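Side-chain contacts in phosphoserine phosphatase (Thermococcus onnurineus, PDB 4AP9), which probably hydrolyses L-phosphoserine in the last step of L-serine biosynthesis, as a magnesium-dependent phosphatase of the haloacid dehalogenase superfamily: residues T21-W26 with E106-P111; G95-L100 with K146-G151. One frame throughout, in Å; residues are numbered along the deposited sequence.

Contact 1: residues T21-W26 with E106-P111; sequences TDFEFW and EEVLEP
Phe25 and Val108 mark the nearest approach of the two backbones, their CA atoms 8.1 Å apart, where the end of a loop running into helix 25-33 passes the turns of 106-111; the two segments meet through side chains alone. Val108 serves both phenylalanines at once. Its CG1, anti to the backbone N (chi1 172°), reaches CE2 of Phe23 at 3.6 Å, while CG2 lies 4.0 Å from CD1 of Phe25. A beta-branched residue suits this place because its two methyls diverge from one carbon, one for each ring. Both methyls meet their rings obliquely, and Val108 crosses each phenylalanine at about a right angle. The backbone at Phe23 is held by an almost straight hydrogen bond from its N to OG1 of Thr21 (3.0 Å, 166°), an ST turn. Farther along, CD2 of Phe25 stands 3.7 Å above the centre of the Trp26 ring, and Phe105 meets Phe25 edge-to-face. Phe71 of helix 68-73 and Thr74 also pack against Val108. The result is a small buried core joining the start of the first helix after strand 11-15, probably the entry to the helical cap as in related phosphatases, to the loop that follows strand 97-102.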
ATOM      1  N   THR A  21     -15.750 -19.618 -28.361  1.00 16.75           N
ATOM      2  CA  THR A  21     -16.746 -19.479 -29.419  1.00 20.26           C
ATOM      3  C   THR A  21     -16.277 -18.491 -30.481  1.00 19.38           C
ATOM      4  O   THR A  21     -15.555 -17.538 -30.182  1.00 20.31           O
ATOM      5  CB  THR A  21     -18.084 -18.995 -28.856  1.00 16.68           C
ATOM      6  OG1 THR A  21     -19.051 -18.933 -29.906  1.00 18.67           O
ATOM      7  CG2 THR A  21     -17.945 -17.614 -28.249  1.00 16.46           C
ATOM      8  N   ASP A  22     -16.663 -18.709 -31.734  1.00 21.11           N
ATOM      9  CA  ASP A  22     -16.390 -17.679 -32.725  1.00 22.23           C
ATOM     10  C   ASP A  22     -17.609 -16.802 -32.986  1.00 20.41           C
ATOM     11  O   ASP A  22     -17.593 -15.999 -33.907  1.00 17.15           O
ATOM     12  CB  ASP A  22     -15.806 -18.248 -34.023  1.00 30.01           C
ATOM     13  CG  ASP A  22     -16.633 -19.368 -34.589  1.00 39.10           C
ATOM     14  OD1 ASP A  22     -16.620 -20.468 -33.991  1.00 46.83           O
ATOM     15  OD2 ASP A  22     -17.289 -19.157 -35.637  1.00 45.41           O
ATOM     16  N   PHE A  23     -18.647 -16.942 -32.160  1.00 17.34           N
ATOM     17  CA  PHE A  23     -19.799 -16.043 -32.250  1.00 16.54           C
ATOM     18  C   PHE A  23     -19.447 -14.621 -31.816  1.00 17.77           C
ATOM     19  O   PHE A  23     -18.833 -14.400 -30.769  1.00 16.19           O
ATOM     20  CB  PHE A  23     -21.008 -16.550 -31.452  1.00 17.42           C
ATOM     21  CG  PHE A  23     -22.193 -15.629 -31.534  1.00 17.94           C
ATOM     22  CD1 PHE A  23     -22.881 -15.477 -32.726  1.00 17.43           C
ATOM     23  CD2 PHE A  23     -22.585 -14.873 -30.436  1.00 17.71           C
ATOM     24  CE1 PHE A  23     -23.961 -14.608 -32.821  1.00 15.85           C
ATOM     25  CE2 PHE A  23     -23.661 -13.996 -30.526  1.00 18.10           C
ATOM     26  CZ  PHE A  23     -24.353 -13.875 -31.716  1.00 16.89           C
ATOM     27  N   GLU A  24     -19.834 -13.657 -32.645  1.00 14.98           N
ATOM     28  CA  GLU A  24     -19.571 -12.256 -32.374  1.00 14.12           C
ATOM     29  C   GLU A  24     -20.867 -11.460 -32.440  1.00 15.65           C
ATOM     30  O   GLU A  24     -21.316 -11.087 -33.522  1.00 15.11           O
ATOM     31  CB  GLU A  24     -18.562 -11.715 -33.380  1.00 14.85           C
ATOM     32  CG  GLU A  24     -17.195 -12.328 -33.192  1.00 16.80           C
ATOM     33  CD  GLU A  24     -16.172 -11.751 -34.135  1.00 17.35           C
ATOM     34  OE1 GLU A  24     -15.666 -10.645 -33.853  1.00 17.94           O
ATOM     35  OE2 GLU A  24     -15.891 -12.410 -35.158  1.00 19.07           O
ATOM     36  N   PHE A  25     -21.458 -11.208 -31.275  1.00 13.69           N
ATOM     37  CA  PHE A  25     -22.764 -10.536 -31.190  1.00 14.75           C
ATOM     38  C   PHE A  25     -22.922  -9.295 -32.072  1.00 13.48           C
ATOM     39  O   PHE A  25     -23.957  -9.107 -32.715  1.00 12.47           O
ATOM     40  CB  PHE A  25     -23.072 -10.163 -29.735  1.00 12.57           C
ATOM     41  CG  PHE A  25     -24.344  -9.384 -29.567  1.00 12.18           C
ATOM     42  CD1 PHE A  25     -25.562 -10.036 -29.495  1.00 14.66           C
ATOM     43  CD2 PHE A  25     -24.321  -7.999 -29.459  1.00 13.25           C
ATOM     44  CE1 PHE A  25     -26.745  -9.328 -29.342  1.00 13.99           C
ATOM     45  CE2 PHE A  25     -25.511  -7.280 -29.301  1.00 13.12           C
ATOM     46  CZ  PHE A  25     -26.720  -7.950 -29.241  1.00 15.54           C
ATOM     47  N   TRP A  26     -21.932  -8.406 -32.077  1.00 13.49           N
ATOM     48  CA  TRP A  26     -22.086  -7.180 -32.855  1.00 14.67           C
ATOM     49  C   TRP A  26     -22.057  -7.395 -34.383  1.00 13.68           C
ATOM     50  O   TRP A  26     -22.764  -6.694 -35.129  1.00 10.85           O
ATOM     51  CB  TRP A  26     -21.112  -6.076 -32.387  1.00 13.68           C
ATOM     52  CG  TRP A  26     -21.450  -5.566 -30.995  1.00 14.57           C
ATOM     53  CD1 TRP A  26     -20.702  -5.723 -29.854  1.00 16.87           C
ATOM     54  CD2 TRP A  26     -22.642  -4.864 -30.593  1.00 14.71           C
ATOM     55  NE1 TRP A  26     -21.338  -5.131 -28.783  1.00 13.81           N
ATOM     56  CE2 TRP A  26     -22.533  -4.615 -29.205  1.00 14.34           C
ATOM     57  CE3 TRP A  26     -23.776  -4.417 -31.275  1.00 13.71           C
ATOM     58  CZ2 TRP A  26     -23.519  -3.931 -28.488  1.00 12.67           C
ATOM     59  CZ3 TRP A  26     -24.761  -3.738 -30.557  1.00 15.79           C
ATOM     60  CH2 TRP A  26     -24.623  -3.508 -29.174  1.00 14.68           C
ATOM     61  N   GLU A 106     -24.611 -11.543 -20.975  1.00 11.51           N
ATOM     62  CA  GLU A 106     -24.852 -12.818 -20.304  1.00 12.49           C
ATOM     63  C   GLU A 106     -26.029 -13.562 -20.914  1.00 14.55           C
ATOM     64  O   GLU A 106     -26.052 -14.793 -20.926  1.00 15.51           O
ATOM     65  CB  GLU A 106     -25.120 -12.610 -18.808  1.00 13.94           C
ATOM     66  CG  GLU A 106     -23.851 -12.301 -18.007  1.00 15.22           C
ATOM     67  CD  GLU A 106     -24.033 -12.506 -16.510  1.00 19.92           C
ATOM     68  OE1 GLU A 106     -25.170 -12.826 -16.087  1.00 17.57           O
ATOM     69  OE2 GLU A 106     -23.026 -12.356 -15.764  1.00 20.25           O
ATOM     70  N   GLU A 107     -27.008 -12.804 -21.405  1.00 13.56           N
ATOM     71  CA  GLU A 107     -28.251 -13.363 -21.910  1.00 15.73           C
ATOM     72  C   GLU A 107     -27.979 -14.170 -23.178  1.00 15.75           C
ATOM     73  O   GLU A 107     -28.574 -15.232 -23.405  1.00 17.48           O
ATOM     74  CB  GLU A 107     -29.278 -12.242 -22.154  1.00 15.56           C
ATOM     75  CG  GLU A 107     -29.691 -11.453 -20.874  1.00 17.82           C
ATOM     76  CD  GLU A 107     -28.808 -10.223 -20.572  1.00 15.79           C
ATOM     77  OE1 GLU A 107     -27.689 -10.117 -21.111  1.00 14.44           O
ATOM     78  OE2 GLU A 107     -29.257  -9.337 -19.811  1.00 16.67           O
ATOM     79  N   VAL A 108     -27.055 -13.670 -23.985  1.00 13.78           N
ATOM     80  CA  VAL A 108     -26.645 -14.352 -25.204  1.00 15.43           C
ATOM     81  C   VAL A 108     -25.621 -15.472 -24.939  1.00 17.27           C
ATOM     82  O   VAL A 108     -25.615 -16.502 -25.623  1.00 16.14           O
ATOM     83  CB  VAL A 108     -26.079 -13.339 -26.197  1.00 17.04           C
ATOM     84  CG1 VAL A 108     -25.467 -14.030 -27.383  1.00 19.38           C
ATOM     85  CG2 VAL A 108     -27.185 -12.404 -26.648  1.00 16.94           C
ATOM     86  N   LEU A 109     -24.775 -15.281 -23.935  1.00 15.94           N
ATOM     87  CA  LEU A 109     -23.726 -16.262 -23.640  1.00 16.95           C
ATOM     88  C   LEU A 109     -24.194 -17.270 -22.595  1.00 18.11           C
ATOM     89  O   LEU A 109     -23.399 -17.985 -21.989  1.00 18.37           O
ATOM     90  CB  LEU A 109     -22.448 -15.560 -23.183  1.00 16.18           C
ATOM     91  CG  LEU A 109     -21.750 -14.750 -24.280  1.00 17.40           C
ATOM     92  CD1 LEU A 109     -20.534 -14.008 -23.718  1.00 18.59           C
ATOM     93  CD2 LEU A 109     -21.349 -15.645 -25.455  1.00 15.39           C
ATOM     94  N   GLU A 110     -25.499 -17.325 -22.412  1.00 18.19           N
ATOM     95  CA  GLU A 110     -26.113 -18.228 -21.453  1.00 19.91           C
ATOM     96  C   GLU A 110     -25.605 -19.687 -21.508  1.00 20.68           C
ATOM     97  O   GLU A 110     -25.461 -20.337 -20.466  1.00 18.57           O
ATOM     98  CB  GLU A 110     -27.634 -18.146 -21.601  1.00 20.96           C
ATOM     99  CG  GLU A 110     -28.397 -18.908 -20.554  1.00 25.95           C
ATOM    100  CD  GLU A 110     -28.603 -20.349 -20.939  1.00 32.40           C
ATOM    101  OE1 GLU A 110     -28.321 -20.695 -22.111  1.00 31.15           O
ATOM    102  OE2 GLU A 110     -29.037 -21.135 -20.067  1.00 36.33           O
ATOM    103  N   PRO A 111     -25.321 -20.209 -22.713  1.00 19.45           N
ATOM    104  CA  PRO A 111     -24.824 -21.593 -22.730  1.00 19.16           C
ATOM    105  C   PRO A 111     -23.552 -21.825 -21.886  1.00 19.60           C
ATOM    106  O   PRO A 111     -23.307 -22.948 -21.447  1.00 19.32           O
ATOM    107  CB  PRO A 111     -24.555 -21.854 -24.227  1.00 18.66           C
ATOM    108  CG  PRO A 111     -25.492 -20.935 -24.944  1.00 19.67           C
ATOM    109  CD  PRO A 111     -25.587 -19.693 -24.071  1.00 19.96           C
TER

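Contact 2: residues G95-L100 with K146-G151; sequences GFKVVL and KRFRDG
Val99 and Phe148 face each other with CA atoms 10.0 Å apart, Val99 on strand 97-102 and Phe148 opening a type I beta turn that ends at Gly151, so that the gap between backbones is bridged by side chains. The two come from opposite directions. CG2 of Val99 lies 3.7 Å from CZ of Phe148 and CG1 lies 4.0 Å from the same atom, which sets the far end of the ring against both branches of the valine, CG2 approaching it obliquely. Phe148 suits the place because a long flat side chain can reach the sheet from a loop; with CG beside the backbone N (chi1 -50°), the ring is directed at the strand. Arg147 CB lies 3.8 Å above one face of that ring, toward its rim. Lys97, two residues before Val99 and so on the same side of the strand, brings NZ to the ring edge, near its plane, 4.0 Å from CE1 of Phe148. Its chain is bent at chi3 (112°), and CE lies 4.1 Å from the same CE1, while the ammonium forms a salt bridge with Glu118 of the adjoining strand. Arg147 of the second subunit packs on both Lys97 and Phe148, so the cluster borders a subunit interface. The arrangement belongs to the Rossmann-like core of the haloacid dehalogenase fold: a loop leading into strand 153-157 packs an aromatic ring against the neighbouring parallel strands 11-15 and 97-102, at Val11 and Val99.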
ATOM      1  N   GLY A  95      -5.899 -28.247 -11.567  1.00 24.01           N
ATOM      2  CA  GLY A  95      -5.918 -27.557 -10.287  1.00 23.12           C
ATOM      3  C   GLY A  95      -6.284 -26.085 -10.328  1.00 22.33           C
ATOM      4  O   GLY A  95      -5.959 -25.341  -9.410  1.00 20.80           O
ATOM      5  N   PHE A  96      -6.950 -25.662 -11.394  1.00 17.97           N
ATOM      6  CA  PHE A  96      -7.391 -24.281 -11.521  1.00 16.63           C
ATOM      7  C   PHE A  96      -8.844 -24.136 -11.111  1.00 17.27           C
ATOM      8  O   PHE A  96      -9.644 -25.055 -11.299  1.00 20.02           O
ATOM      9  CB  PHE A  96      -7.248 -23.806 -12.976  1.00 14.64           C
ATOM     10  CG  PHE A  96      -5.827 -23.644 -13.421  1.00 18.09           C
ATOM     11  CD1 PHE A  96      -5.117 -24.719 -13.914  1.00 18.62           C
ATOM     12  CD2 PHE A  96      -5.205 -22.411 -13.354  1.00 17.30           C
ATOM     13  CE1 PHE A  96      -3.806 -24.576 -14.328  1.00 18.43           C
ATOM     14  CE2 PHE A  96      -3.893 -22.256 -13.763  1.00 14.87           C
ATOM     15  CZ  PHE A  96      -3.190 -23.344 -14.253  1.00 18.33           C
ATOM     16  N   LYS A  97      -9.184 -22.984 -10.550  1.00 14.36           N
ATOM     17  CA  LYS A  97     -10.570 -22.536 -10.537  1.00 14.51           C
ATOM     18  C   LYS A  97     -10.790 -21.784 -11.857  1.00 15.29           C
ATOM     19  O   LYS A  97      -9.960 -20.962 -12.243  1.00 18.19           O
ATOM     20  CB  LYS A  97     -10.810 -21.616  -9.353  1.00 14.57           C
ATOM     21  CG  LYS A  97     -12.127 -20.895  -9.389  1.00 20.20           C
ATOM     22  CD  LYS A  97     -12.340 -20.176  -8.081  1.00 22.96           C
ATOM     23  CE  LYS A  97     -12.302 -18.694  -8.259  1.00 21.41           C
ATOM     24  NZ  LYS A  97     -12.995 -18.034  -7.112  1.00 20.92           N
ATOM     25  N   VAL A  98     -11.889 -22.070 -12.547  1.00 14.41           N
ATOM     26  CA  VAL A  98     -12.130 -21.514 -13.887  1.00 11.22           C
ATOM     27  C   VAL A  98     -13.156 -20.380 -13.897  1.00 13.55           C
ATOM     28  O   VAL A  98     -14.289 -20.553 -13.441  1.00 15.64           O
ATOM     29  CB  VAL A  98     -12.612 -22.621 -14.843  1.00 13.74           C
ATOM     30  CG1 VAL A  98     -12.859 -22.065 -16.245  1.00 13.60           C
ATOM     31  CG2 VAL A  98     -11.594 -23.752 -14.876  1.00 14.56           C
ATOM     32  N   VAL A  99     -12.757 -19.223 -14.423  1.00 11.27           N
ATOM     33  CA  VAL A  99     -13.621 -18.051 -14.464  1.00 12.07           C
ATOM     34  C   VAL A  99     -13.796 -17.655 -15.908  1.00 12.07           C
ATOM     35  O   VAL A  99     -12.816 -17.400 -16.617  1.00 13.45           O
ATOM     36  CB  VAL A  99     -13.038 -16.860 -13.661  1.00 12.72           C
ATOM     37  CG1 VAL A  99     -13.969 -15.674 -13.744  1.00 14.21           C
ATOM     38  CG2 VAL A  99     -12.821 -17.256 -12.196  1.00 14.16           C
ATOM     39  N   LEU A 100     -15.044 -17.626 -16.358  1.00 12.51           N
ATOM     40  CA  LEU A 100     -15.329 -17.267 -17.740  1.00 11.80           C
ATOM     41  C   LEU A 100     -15.820 -15.835 -17.758  1.00 13.83           C
ATOM     42  O   LEU A 100     -16.699 -15.471 -16.981  1.00 16.46           O
ATOM     43  CB  LEU A 100     -16.400 -18.200 -18.319  1.00 12.15           C
ATOM     44  CG  LEU A 100     -16.143 -19.707 -18.294  1.00 16.18           C
ATOM     45  CD1 LEU A 100     -17.173 -20.419 -19.153  1.00 19.98           C
ATOM     46  CD2 LEU A 100     -14.747 -20.067 -18.764  1.00 14.75           C
ATOM     47  N   LYS A 146      -8.951  -7.727 -10.870  1.00 15.52           N
ATOM     48  CA  LYS A 146      -8.611  -7.305  -9.508  1.00 16.17           C
ATOM     49  C   LYS A 146      -9.378  -8.107  -8.460  1.00 15.79           C
ATOM     50  O   LYS A 146      -8.985  -8.167  -7.298  1.00 15.73           O
ATOM     51  CB  LYS A 146      -8.889  -5.812  -9.315  1.00 17.84           C
ATOM     52  CG  LYS A 146      -7.960  -4.883 -10.071  1.00 19.16           C
ATOM     53  CD  LYS A 146      -8.316  -3.434  -9.771  1.00 22.41           C
ATOM     54  CE  LYS A 146      -7.330  -2.465 -10.396  1.00 28.06           C
ATOM     55  NZ  LYS A 146      -7.720  -1.034 -10.168  1.00 31.34           N
ATOM     56  N   ARG A 147     -10.487  -8.710  -8.882  1.00 14.67           N
ATOM     57  CA  ARG A 147     -11.281  -9.585  -8.029  1.00 16.67           C
ATOM     58  C   ARG A 147     -10.459 -10.768  -7.496  1.00 15.90           C
ATOM     59  O   ARG A 147     -10.739 -11.318  -6.427  1.00 17.17           O
ATOM     60  CB  ARG A 147     -12.440 -10.098  -8.880  1.00 20.04           C
ATOM     61  CG  ARG A 147     -13.530 -10.790  -8.139  1.00 24.94           C
ATOM     62  CD  ARG A 147     -14.763 -10.856  -9.031  1.00 19.99           C
ATOM     63  NE  ARG A 147     -15.499  -9.594  -9.047  1.00 21.38           N
ATOM     64  CZ  ARG A 147     -16.829  -9.529  -9.052  1.00 21.75           C
ATOM     65  NH1 ARG A 147     -17.535 -10.652  -9.057  1.00 21.14           N
ATOM     66  NH2 ARG A 147     -17.453  -8.354  -9.064  1.00 20.80           N
ATOM     67  N   PHE A 148      -9.436 -11.146  -8.258  1.00 13.41           N
ATOM     68  CA  PHE A 148      -8.609 -12.295  -7.941  1.00 15.02           C
ATOM     69  C   PHE A 148      -7.170 -11.881  -7.633  1.00 14.81           C
ATOM     70  O   PHE A 148      -6.234 -12.631  -7.877  1.00 15.98           O
ATOM     71  CB  PHE A 148      -8.677 -13.282  -9.113  1.00 14.69           C
ATOM     72  CG  PHE A 148     -10.085 -13.566  -9.542  1.00 15.57           C
ATOM     73  CD1 PHE A 148     -10.890 -14.396  -8.785  1.00 15.17           C
ATOM     74  CD2 PHE A 148     -10.618 -12.963 -10.665  1.00 17.14           C
ATOM     75  CE1 PHE A 148     -12.202 -14.643  -9.154  1.00 18.30           C
ATOM     76  CE2 PHE A 148     -11.930 -13.195 -11.034  1.00 15.32           C
ATOM     77  CZ  PHE A 148     -12.720 -14.031 -10.287  1.00 17.04           C
ATOM     78  N   ARG A 149      -7.009 -10.690  -7.071  1.00 14.26           N
ATOM     79  CA  ARG A 149      -5.688 -10.123  -6.837  1.00 15.38           C
ATOM     80  C   ARG A 149      -4.920 -10.851  -5.742  1.00 17.05           C
ATOM     81  O   ARG A 149      -3.704 -10.756  -5.683  1.00 16.39           O
ATOM     82  CB  ARG A 149      -5.793  -8.637  -6.493  1.00 18.36           C
ATOM     83  CG  ARG A 149      -6.537  -8.359  -5.189  1.00 19.94           C
ATOM     84  CD  ARG A 149      -6.835  -6.872  -5.005  1.00 21.61           C
ATOM     85  NE  ARG A 149      -5.643  -6.077  -4.711  1.00 23.00           N
ATOM     86  CZ  ARG A 149      -5.251  -5.748  -3.483  1.00 27.19           C
ATOM     87  NH1 ARG A 149      -5.946  -6.154  -2.425  1.00 26.19           N
ATOM     88  NH2 ARG A 149      -4.159  -5.016  -3.309  1.00 31.24           N
ATOM     89  N   ASP A 150      -5.618 -11.587  -4.885  1.00 15.57           N
ATOM     90  CA  ASP A 150      -4.948 -12.249  -3.771  1.00 16.88           C
ATOM     91  C   ASP A 150      -4.265 -13.562  -4.143  1.00 17.78           C
ATOM     92  O   ASP A 150      -3.560 -14.151  -3.329  1.00 16.76           O
ATOM     93  CB  ASP A 150      -5.914 -12.442  -2.599  1.00 20.16           C
ATOM     94  CG  ASP A 150      -6.352 -11.127  -2.002  1.00 24.05           C
ATOM     95  OD1 ASP A 150      -5.467 -10.285  -1.750  1.00 23.49           O
ATOM     96  OD2 ASP A 150      -7.574 -10.925  -1.799  1.00 25.44           O
ATOM     97  N   GLY A 151      -4.459 -14.017  -5.377  1.00 15.40           N
ATOM     98  CA  GLY A 151      -3.784 -15.212  -5.827  1.00 17.01           C
ATOM     99  C   GLY A 151      -3.182 -15.036  -7.204  1.00 16.10           C
ATOM    100  O   GLY A 151      -3.072 -13.911  -7.711  1.00 14.70           O
TER

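Contacts 1 and 2 lie on opposite sides of the chain's centre, their own centres 22 Å apart, and they do not touch, although their nearest atoms come within about 7 Å. Their segments alternate along the chain: strand 97-102 of contact 2 leads into the 106-111 loop of contact 1, and strand 118-127 borders both, with Phe119 against Leu109 and Glu118 against Val99. Neither contact lines a ligand pocket directly; a bound 3-pyridinium-1-ylpropane-1-sulfonate lies about 12 Å from the side chain of Phe23, and one lies about 13 Å from that of Val99. Contact 1 has an indirect tie, since Glu24, beside Phe23, hydrogen-bonds the pocket residue Tyr160.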